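Local structure of beta-galactosidase (Geobacillus stearothermophilus, 4OIF) at residues 288-293 against 336-341; 327-332 against 368-373; 360-365 against 375-380. The protein probably hydrolyses terminal non-reducing beta-D-galactose residues in beta-D-galactosides, as a zinc-containing, trimeric member of glycoside hydrolase family 42. All coordinates share one frame; numbering follows the deposited sequence.

Contact 1: 288-293 against 336-341; sequences AWHNDW and AKRPGM
The His290 ring is held between two aliphatic groups. Arg338 CD lies over one face as a CH-pi contact, 3.7 Å from the ring centroid. Trp289 CB lies over the opposite face. Lys337 CA sits at the ring edge, near its plane. The tips of His290 and Met341 meet, with His290 CE1 3.6 Å from Met341 CE. Met341 SD turns to Trp289 in a Met-aromatic contact, 4.1 Å from the centroid of the six-membered ring and 18° off its normal. Bends at chi2 and chi3 let Met341 reach both rings. Lys337 runs extended alongside Trp289, with CE 3.6 Å from CD1. Water 1 joins their ends, accepting from Trp289 NE1 at 3.0 Å and from Lys337 NZ at 2.9 Å. The segments belong to successive beta-alpha loops of the TIM barrel, after strands 282-284 and 319-322. A type II turn from Ala288 to Asn291 has Trp289 and His290 at its corners, and both side chains point toward 336-341. Gly340 is the N-cap of helix 341-351, so Met341 works from the helix start. Lys337 NZ also has Thr324 O, His342 ND1 and Ser345 OG as partners, which would restrain the lysine end. Arg338 NH2 forms salt bridges to Asp533 and Asp573 of the second subunit, which ties this buried cluster to the trimer interface.

Contact 2: 327-332 against 368-373; sequences LVNWHK and SFEKFH
Polar contacts centre on the Asn329 amide. Its CG sits in the crowded position between the backbone N and the carbonyl carbon (chi1 62°), which places the amide against 368-373. Asn329 ND2 gives a weak, bent hydrogen bond to Phe369 O, at 2.8 Å with an angle of 119° at the hydrogen. The same nitrogen donates to water 2 at 3.0 Å. Water 2 in turn donates to Glu370 OE2 at 2.6 Å, so ND2 has two acceptors and one of them relays to a carboxylate. Asn329 OD1 comes up at the edge of the His373 ring, near its plane, 3.0 Å from CD2. The amide and ring planes are turned 48° apart. A second water bridge runs from Trp330 to His373: water 3 accepts from Trp330 NE1 at 2.8 Å and lies in the His373 ring plane, 2.8 Å from NE2. Trp330 is a predicted substrate-binding residue. The two loops follow strands 319-322 and 356-359 of the TIM barrel, and Glu370 lies beside Arg119, another predicted substrate-binding residue, and a bound glycerol, probably from the crystallisation liquor. This is consistent with a place in the wall of the sugar pocket. Apolar contacts gather on the face of His373. Val328 CA stands over the centre of that ring, 4.1 Å from its centroid, as a CH-pi contact. Val328 CG1 runs alongside and comes within 3.7 Å of His373 NE2. The imidazole also meets Phe360 edge-to-face. A type I turn from Glu370 to His373 shapes the second loop. Within it Lys371 points away from 327-332, and its NZ forms a salt bridge to Asp510 of the second subunit.

Contact 3: 360-365 against 375-380; sequences FQWRKS and AVVDHD
Asp378 OD1 is gripped by two donors, Lys364 NZ in a salt bridge of 2.7 Å and its neighbour's backbone, His379 N, at 2.6 Å. The two come from opposite sides of the carboxylate plane, Lys364 NZ steeply and His379 N less so. The site lies in the loop after strand 356-359 of the TIM barrel, where the chain returns to pair in parallel with itself at a single beta bridge between Arg363 and Val377. Val377 N donates to Trp362 O at 2.9 Å, and Lys364 N donates to Val377 O, nearly straight at 173°. Val376 N adds a bond to Gln361 O. Lys364 is extended beyond CG and lies alongside Asp378, while its CB sits over the face of the His379 ring, 4.0 Å from the centroid. An alanine here would remove the ammonium group and is likely to leave Asp378 OD1 with only one of its two donors. Next to the bridge, Val377 CG2 makes a CH-pi contact over the Trp362 six-membered ring, and Val376 CG1 approaches CZ3 at 3.5 Å. Trp362 NE1 and Arg363 NE both bond Asp36 OD1 of helix 30-42, which joins this loop to the barrel's first helix. Val377 CG1 lies over the Arg363 guanidinium. Arg363 NH1 also bonds Asn381 OD1. Water 4, in the guanidinium plane, accepts from Arg363 NH1 at 2.9 Å and donates to Asp378 O at 2.8 Å.

In the fold
The three contacts join loops that follow the last three strands of the barrel. Contact 2 lies between the others, with its centre 16 Å from that of contact 1 and 11 Å from that of contact 3. It touches contact 1 where Leu327 CB packs 3.6 Å from Ala336 CA. It meets contact 3 through a probable hydrogen bond of 2.8 Å between His379 NE2 and Lys371 O. Contacts 1 and 3 do not touch; their nearest atoms are about 8 Å apart. From Glu322, the predicted nucleophile, the nearest side-chain distances are about 7 Å to His373, 8 Å to Gln361 and 10 Å to Lys337. All three contacts also reach the second subunit.

Contact 1: 288-293 against 336-341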
# COMPACT_ATOMS: atom_id res chain seq x y z
N ALA A 288 5.81 -12.07 -19.49
CA ALA A 288 4.77 -12.81 -18.79
C ALA A 288 3.79 -13.41 -19.79
O ALA A 288 2.64 -12.98 -19.88
CB ALA A 288 4.06 -11.92 -17.80
N TRP A 289 4.26 -14.42 -20.53
CA TRP A 289 3.46 -15.04 -21.58
C TRP A 289 2.18 -15.65 -21.04
O TRP A 289 2.18 -16.29 -19.99
CB TRP A 289 4.26 -16.13 -22.32
CG TRP A 289 5.51 -15.66 -23.03
CD1 TRP A 289 6.81 -15.99 -22.73
CD2 TRP A 289 5.58 -14.78 -24.17
NE1 TRP A 289 7.68 -15.38 -23.61
CE2 TRP A 289 6.95 -14.63 -24.50
CE3 TRP A 289 4.62 -14.12 -24.94
CZ2 TRP A 289 7.38 -13.84 -25.57
CZ3 TRP A 289 5.05 -13.33 -26.00
CH2 TRP A 289 6.41 -13.20 -26.30
N HIS A 290 1.10 -15.42 -21.78
CA HIS A 290 -0.22 -15.99 -21.50
C HIS A 290 -0.88 -15.34 -20.29
O HIS A 290 -1.77 -15.94 -19.67
CB HIS A 290 -0.13 -17.50 -21.31
CG HIS A 290 0.71 -18.19 -22.34
ND1 HIS A 290 0.42 -18.15 -23.68
CD2 HIS A 290 1.83 -18.95 -22.22
CE1 HIS A 290 1.33 -18.84 -24.35
NE2 HIS A 290 2.19 -19.34 -23.48
N ASN A 291 -0.46 -14.12 -19.96
CA ASN A 291 -1.15 -13.31 -18.95
C ASN A 291 -2.56 -13.00 -19.40
O ASN A 291 -2.91 -13.20 -20.57
CB ASN A 291 -0.38 -12.01 -18.64
CG ASN A 291 -0.35 -11.03 -19.82
OD1 ASN A 291 -1.35 -10.36 -20.12
ND2 ASN A 291 0.81 -10.90 -20.46
N ASP A 292 -3.39 -12.51 -18.49
CA ASP A 292 -4.79 -12.29 -18.81
C ASP A 292 -5.12 -10.82 -19.05
O ASP A 292 -6.28 -10.44 -18.95
CB ASP A 292 -5.70 -12.86 -17.71
CG ASP A 292 -5.55 -12.14 -16.37
OD1 ASP A 292 -4.60 -11.33 -16.22
OD2 ASP A 292 -6.39 -12.41 -15.47
N TRP A 293 -4.13 -10.00 -19.37
CA TRP A 293 -4.43 -8.59 -19.57
C TRP A 293 -4.07 -8.06 -20.96
O TRP A 293 -4.38 -6.92 -21.29
CB TRP A 293 -3.76 -7.73 -18.49
CG TRP A 293 -2.28 -7.85 -18.41
CD1 TRP A 293 -1.37 -7.25 -19.23
CD2 TRP A 293 -1.53 -8.59 -17.45
NE1 TRP A 293 -0.09 -7.58 -18.85
CE2 TRP A 293 -0.16 -8.40 -17.75
CE3 TRP A 293 -1.87 -9.40 -16.37
CZ2 TRP A 293 0.85 -9.00 -17.01
CZ3 TRP A 293 -0.86 -9.99 -15.63
CH2 TRP A 293 0.49 -9.79 -15.95
N ALA A 336 3.53 -21.10 -16.99
CA ALA A 336 4.52 -21.62 -17.93
C ALA A 336 4.10 -21.39 -19.38
O ALA A 336 2.91 -21.26 -19.69
CB ALA A 336 4.76 -23.10 -17.69
N LYS A 337 5.10 -21.32 -20.25
CA LYS A 337 4.88 -21.26 -21.68
C LYS A 337 4.04 -22.45 -22.17
O LYS A 337 4.29 -23.60 -21.79
CB LYS A 337 6.22 -21.24 -22.42
CG LYS A 337 6.99 -19.95 -22.29
CD LYS A 337 8.40 -20.10 -22.84
CE LYS A 337 9.04 -18.75 -23.11
NZ LYS A 337 10.49 -18.86 -23.39
N ARG A 338 3.05 -22.15 -23.00
CA ARG A 338 2.27 -23.19 -23.67
C ARG A 338 3.12 -23.86 -24.72
O ARG A 338 4.06 -23.25 -25.22
CB ARG A 338 1.01 -22.59 -24.30
CG ARG A 338 -0.21 -22.72 -23.43
CD ARG A 338 -0.01 -22.01 -22.10
NE ARG A 338 -1.13 -22.27 -21.21
CZ ARG A 338 -1.02 -22.76 -19.98
NH1 ARG A 338 0.18 -23.00 -19.47
NH2 ARG A 338 -2.11 -22.97 -19.27
N PRO A 339 2.81 -25.13 -25.06
CA PRO A 339 3.52 -25.83 -26.14
C PRO A 339 3.68 -24.93 -27.36
O PRO A 339 2.72 -24.27 -27.73
CB PRO A 339 2.61 -27.01 -26.45
CG PRO A 339 1.91 -27.29 -25.14
CD PRO A 339 1.73 -25.95 -24.48
N GLY A 340 4.88 -24.88 -27.93
CA GLY A 340 5.13 -24.07 -29.11
C GLY A 340 5.61 -22.65 -28.82
O GLY A 340 6.30 -22.04 -29.64
N MET A 341 5.24 -22.12 -27.66
CA MET A 341 5.54 -20.73 -27.34
C MET A 341 7.04 -20.53 -27.10
O MET A 341 7.59 -19.47 -27.41
CB MET A 341 4.73 -20.27 -26.13
CG MET A 341 5.13 -18.91 -25.60
SD MET A 341 4.98 -17.59 -26.82
CE MET A 341 3.24 -17.63 -27.12
O HOH W 1 10.58 -16.01 -23.34

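Contact 2: 327-332 against 368-373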
# COMPACT_ATOMS: atom_id res chain seq x y z
N LEU A 327 8.68 -21.44 -17.04
CA LEU A 327 8.10 -20.43 -16.15
C LEU A 327 9.18 -19.79 -15.27
O LEU A 327 10.33 -20.24 -15.30
CB LEU A 327 6.94 -21.05 -15.33
CG LEU A 327 7.07 -22.24 -14.35
CD1 LEU A 327 8.42 -22.92 -14.38
CD2 LEU A 327 6.89 -21.77 -12.97
N VAL A 328 8.85 -18.72 -14.54
CA VAL A 328 9.76 -18.17 -13.55
C VAL A 328 9.21 -18.37 -12.13
O VAL A 328 8.20 -19.05 -11.95
CB VAL A 328 10.05 -16.68 -13.79
CG1 VAL A 328 10.67 -16.47 -15.16
CG2 VAL A 328 8.77 -15.86 -13.63
N ASN A 329 9.85 -17.78 -11.14
CA ASN A 329 9.49 -18.05 -9.74
C ASN A 329 8.94 -16.82 -9.04
O ASN A 329 8.21 -16.94 -8.05
CB ASN A 329 10.71 -18.55 -8.96
CG ASN A 329 11.84 -17.52 -8.92
OD1 ASN A 329 12.33 -17.09 -9.96
ND2 ASN A 329 12.23 -17.12 -7.72
N TRP A 330 9.28 -15.66 -9.56
CA TRP A 330 9.11 -14.39 -8.85
C TRP A 330 7.97 -13.55 -9.36
O TRP A 330 7.79 -12.42 -8.90
CB TRP A 330 10.40 -13.58 -8.92
CG TRP A 330 10.90 -13.40 -10.33
CD1 TRP A 330 11.61 -14.31 -11.08
CD2 TRP A 330 10.72 -12.25 -11.16
NE1 TRP A 330 11.88 -13.79 -12.32
CE2 TRP A 330 11.35 -12.53 -12.40
CE3 TRP A 330 10.10 -11.01 -10.98
CZ2 TRP A 330 11.37 -11.61 -13.44
CZ3 TRP A 330 10.12 -10.10 -12.03
CH2 TRP A 330 10.75 -10.41 -13.24
N HIS A 331 7.20 -14.08 -10.31
CA HIS A 331 6.03 -13.38 -10.86
C HIS A 331 4.81 -13.62 -9.98
O HIS A 331 4.75 -14.62 -9.27
CB HIS A 331 5.75 -13.83 -12.29
CG HIS A 331 6.55 -13.09 -13.33
ND1 HIS A 331 6.30 -13.21 -14.68
CD2 HIS A 331 7.59 -12.23 -13.21
CE1 HIS A 331 7.15 -12.45 -15.34
NE2 HIS A 331 7.94 -11.85 -14.47
N LYS A 332 3.85 -12.69 -10.02
CA LYS A 332 2.62 -12.81 -9.23
C LYS A 332 1.83 -14.04 -9.62
O LYS A 332 1.13 -14.64 -8.81
CB LYS A 332 1.75 -11.56 -9.39
CG LYS A 332 2.26 -10.35 -8.65
CD LYS A 332 1.21 -9.25 -8.54
CE LYS A 332 0.83 -8.67 -9.90
NZ LYS A 332 1.95 -7.95 -10.59
N SER A 368 16.06 -23.26 -1.95
CA SER A 368 16.17 -21.80 -2.01
C SER A 368 15.28 -21.13 -3.05
O SER A 368 14.44 -21.76 -3.68
CB SER A 368 17.61 -21.37 -2.25
OG SER A 368 18.27 -21.12 -1.02
N PHE A 369 15.52 -19.83 -3.21
CA PHE A 369 14.59 -18.88 -3.81
C PHE A 369 14.10 -19.22 -5.22
O PHE A 369 12.99 -18.84 -5.61
CB PHE A 369 15.26 -17.49 -3.81
CG PHE A 369 14.31 -16.34 -3.63
CD1 PHE A 369 13.68 -16.13 -2.42
CD2 PHE A 369 14.03 -15.48 -4.68
CE1 PHE A 369 12.79 -15.07 -2.24
CE2 PHE A 369 13.14 -14.42 -4.52
CZ PHE A 369 12.52 -14.21 -3.30
N GLU A 370 14.92 -19.93 -6.00
CA GLU A 370 14.55 -20.20 -7.38
C GLU A 370 14.47 -21.70 -7.68
O GLU A 370 14.77 -22.14 -8.79
CB GLU A 370 15.53 -19.50 -8.33
CG GLU A 370 15.54 -17.98 -8.12
CD GLU A 370 16.50 -17.21 -9.04
OE1 GLU A 370 17.55 -17.75 -9.46
OE2 GLU A 370 16.19 -16.04 -9.34
N LYS A 371 14.06 -22.47 -6.68
CA LYS A 371 13.93 -23.91 -6.84
C LYS A 371 12.75 -24.24 -7.75
O LYS A 371 12.64 -25.35 -8.25
CB LYS A 371 13.79 -24.61 -5.47
CG LYS A 371 12.41 -24.53 -4.81
CD LYS A 371 12.46 -25.16 -3.42
CE LYS A 371 11.09 -25.28 -2.76
NZ LYS A 371 10.54 -23.98 -2.30
N PHE A 372 11.87 -23.27 -7.98
CA PHE A 372 10.74 -23.51 -8.86
C PHE A 372 10.82 -22.63 -10.10
O PHE A 372 9.87 -22.55 -10.88
CB PHE A 372 9.42 -23.26 -8.12
CG PHE A 372 9.12 -24.27 -7.05
CD1 PHE A 372 9.52 -25.59 -7.17
CD2 PHE A 372 8.43 -23.89 -5.90
CE1 PHE A 372 9.24 -26.51 -6.19
CE2 PHE A 372 8.15 -24.81 -4.90
CZ PHE A 372 8.55 -26.13 -5.05
N HIS A 373 11.95 -21.95 -10.26
CA HIS A 373 12.22 -21.21 -11.49
C HIS A 373 12.36 -22.23 -12.61
O HIS A 373 12.81 -23.35 -12.37
CB HIS A 373 13.49 -20.35 -11.36
CG HIS A 373 13.69 -19.38 -12.48
ND1 HIS A 373 13.93 -19.78 -13.78
CD2 HIS A 373 13.70 -18.03 -12.50
CE1 HIS A 373 14.07 -18.72 -14.55
NE2 HIS A 373 13.94 -17.64 -13.80
O HOH W 2 14.18 -14.93 -8.11
O HOH W 3 13.74 -14.86 -14.04

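Contact 3: 360-365 against 375-380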
# COMPACT_ATOMS: atom_id res chain seq x y z
N PHE A 360 18.06 -19.19 -18.12
CA PHE A 360 18.24 -19.50 -16.73
C PHE A 360 17.16 -20.50 -16.39
O PHE A 360 15.98 -20.18 -16.52
CB PHE A 360 18.15 -18.28 -15.82
CG PHE A 360 18.49 -18.61 -14.41
CD1 PHE A 360 19.81 -18.53 -13.96
CD2 PHE A 360 17.52 -19.10 -13.55
CE1 PHE A 360 20.14 -18.88 -12.67
CE2 PHE A 360 17.84 -19.46 -12.26
CZ PHE A 360 19.15 -19.35 -11.82
N GLN A 361 17.53 -21.71 -15.97
CA GLN A 361 18.91 -22.16 -15.89
C GLN A 361 18.97 -23.57 -16.51
O GLN A 361 17.99 -24.02 -17.10
CB GLN A 361 19.41 -22.18 -14.44
CG GLN A 361 18.57 -23.03 -13.50
CD GLN A 361 19.11 -23.05 -12.07
OE1 GLN A 361 20.32 -23.07 -11.84
NE2 GLN A 361 18.20 -23.06 -11.09
N TRP A 362 20.11 -24.25 -16.40
CA TRP A 362 20.20 -25.60 -16.94
C TRP A 362 19.37 -26.58 -16.12
O TRP A 362 18.50 -27.28 -16.64
CB TRP A 362 21.64 -26.09 -16.99
CG TRP A 362 21.71 -27.57 -17.26
CD1 TRP A 362 22.08 -28.54 -16.38
CD2 TRP A 362 21.35 -28.24 -18.47
NE1 TRP A 362 21.99 -29.78 -16.97
CE2 TRP A 362 21.55 -29.62 -18.26
CE3 TRP A 362 20.88 -27.80 -19.72
CZ2 TRP A 362 21.30 -30.57 -19.26
CZ3 TRP A 362 20.63 -28.75 -20.71
CH2 TRP A 362 20.84 -30.11 -20.47
N ARG A 363 19.68 -26.63 -14.82
CA ARG A 363 19.01 -27.54 -13.91
C ARG A 363 18.42 -26.79 -12.72
O ARG A 363 19.09 -25.96 -12.11
CB ARG A 363 20.00 -28.62 -13.43
CG ARG A 363 19.36 -29.73 -12.60
CD ARG A 363 20.40 -30.74 -12.10
NE ARG A 363 20.86 -31.64 -13.17
CZ ARG A 363 20.23 -32.76 -13.54
NH1 ARG A 363 19.10 -33.15 -12.96
NH2 ARG A 363 20.75 -33.48 -14.53
N LYS A 364 17.17 -27.09 -12.39
CA LYS A 364 16.50 -26.48 -11.24
C LYS A 364 17.29 -26.64 -9.96
O LYS A 364 17.84 -27.71 -9.67
CB LYS A 364 15.10 -27.06 -11.05
CG LYS A 364 14.12 -26.61 -12.15
CD LYS A 364 12.69 -27.02 -11.87
CE LYS A 364 11.76 -26.52 -12.97
NZ LYS A 364 10.43 -27.20 -12.92
N SER A 365 17.34 -25.55 -9.19
CA SER A 365 17.87 -25.58 -7.84
C SER A 365 17.01 -26.48 -6.97
O SER A 365 15.80 -26.44 -7.05
CB SER A 365 17.92 -24.17 -7.25
OG SER A 365 18.92 -23.41 -7.89
N ALA A 375 13.71 -24.33 -15.80
CA ALA A 375 15.01 -24.79 -16.27
C ALA A 375 14.83 -25.86 -17.33
O ALA A 375 13.73 -26.39 -17.50
CB ALA A 375 15.85 -25.34 -15.12
N VAL A 376 15.91 -26.17 -18.04
CA VAL A 376 15.86 -27.22 -19.03
C VAL A 376 15.50 -28.54 -18.35
O VAL A 376 14.67 -29.30 -18.85
CB VAL A 376 17.19 -27.34 -19.77
CG1 VAL A 376 17.18 -28.54 -20.72
CG2 VAL A 376 17.48 -26.05 -20.53
N VAL A 377 16.12 -28.79 -17.20
CA VAL A 377 15.92 -30.04 -16.49
C VAL A 377 15.18 -29.82 -15.18
O VAL A 377 15.60 -29.04 -14.33
CB VAL A 377 17.27 -30.77 -16.20
CG1 VAL A 377 16.99 -32.15 -15.63
CG2 VAL A 377 18.13 -30.88 -17.47
N ASP A 378 14.06 -30.52 -15.05
CA ASP A 378 13.20 -30.43 -13.87
C ASP A 378 13.76 -31.27 -12.72
O ASP A 378 14.80 -31.92 -12.87
CB ASP A 378 11.78 -30.90 -14.22
CG ASP A 378 10.72 -30.28 -13.34
OD1 ASP A 378 11.05 -29.73 -12.27
OD2 ASP A 378 9.54 -30.37 -13.73
N HIS A 379 13.06 -31.26 -11.59
CA HIS A 379 13.48 -32.03 -10.43
C HIS A 379 13.43 -33.52 -10.72
O HIS A 379 14.09 -34.30 -10.04
CB HIS A 379 12.62 -31.69 -9.22
CG HIS A 379 12.74 -30.27 -8.77
ND1 HIS A 379 13.90 -29.74 -8.25
CD2 HIS A 379 11.83 -29.26 -8.75
CE1 HIS A 379 13.72 -28.47 -7.95
NE2 HIS A 379 12.47 -28.16 -8.24
N ASP A 380 12.66 -33.91 -11.73
CA ASP A 380 12.51 -35.33 -12.03
C ASP A 380 13.63 -35.86 -12.91
O ASP A 380 13.75 -37.08 -13.11
CB ASP A 380 11.15 -35.63 -12.67
CG ASP A 380 10.92 -34.89 -13.97
OD1 ASP A 380 11.85 -34.29 -14.54
OD2 ASP A 380 9.76 -34.92 -14.43
O HOH W 4 17.04 -32.16 -11.19
O HOH W 5 16.59 -30.26 -9.05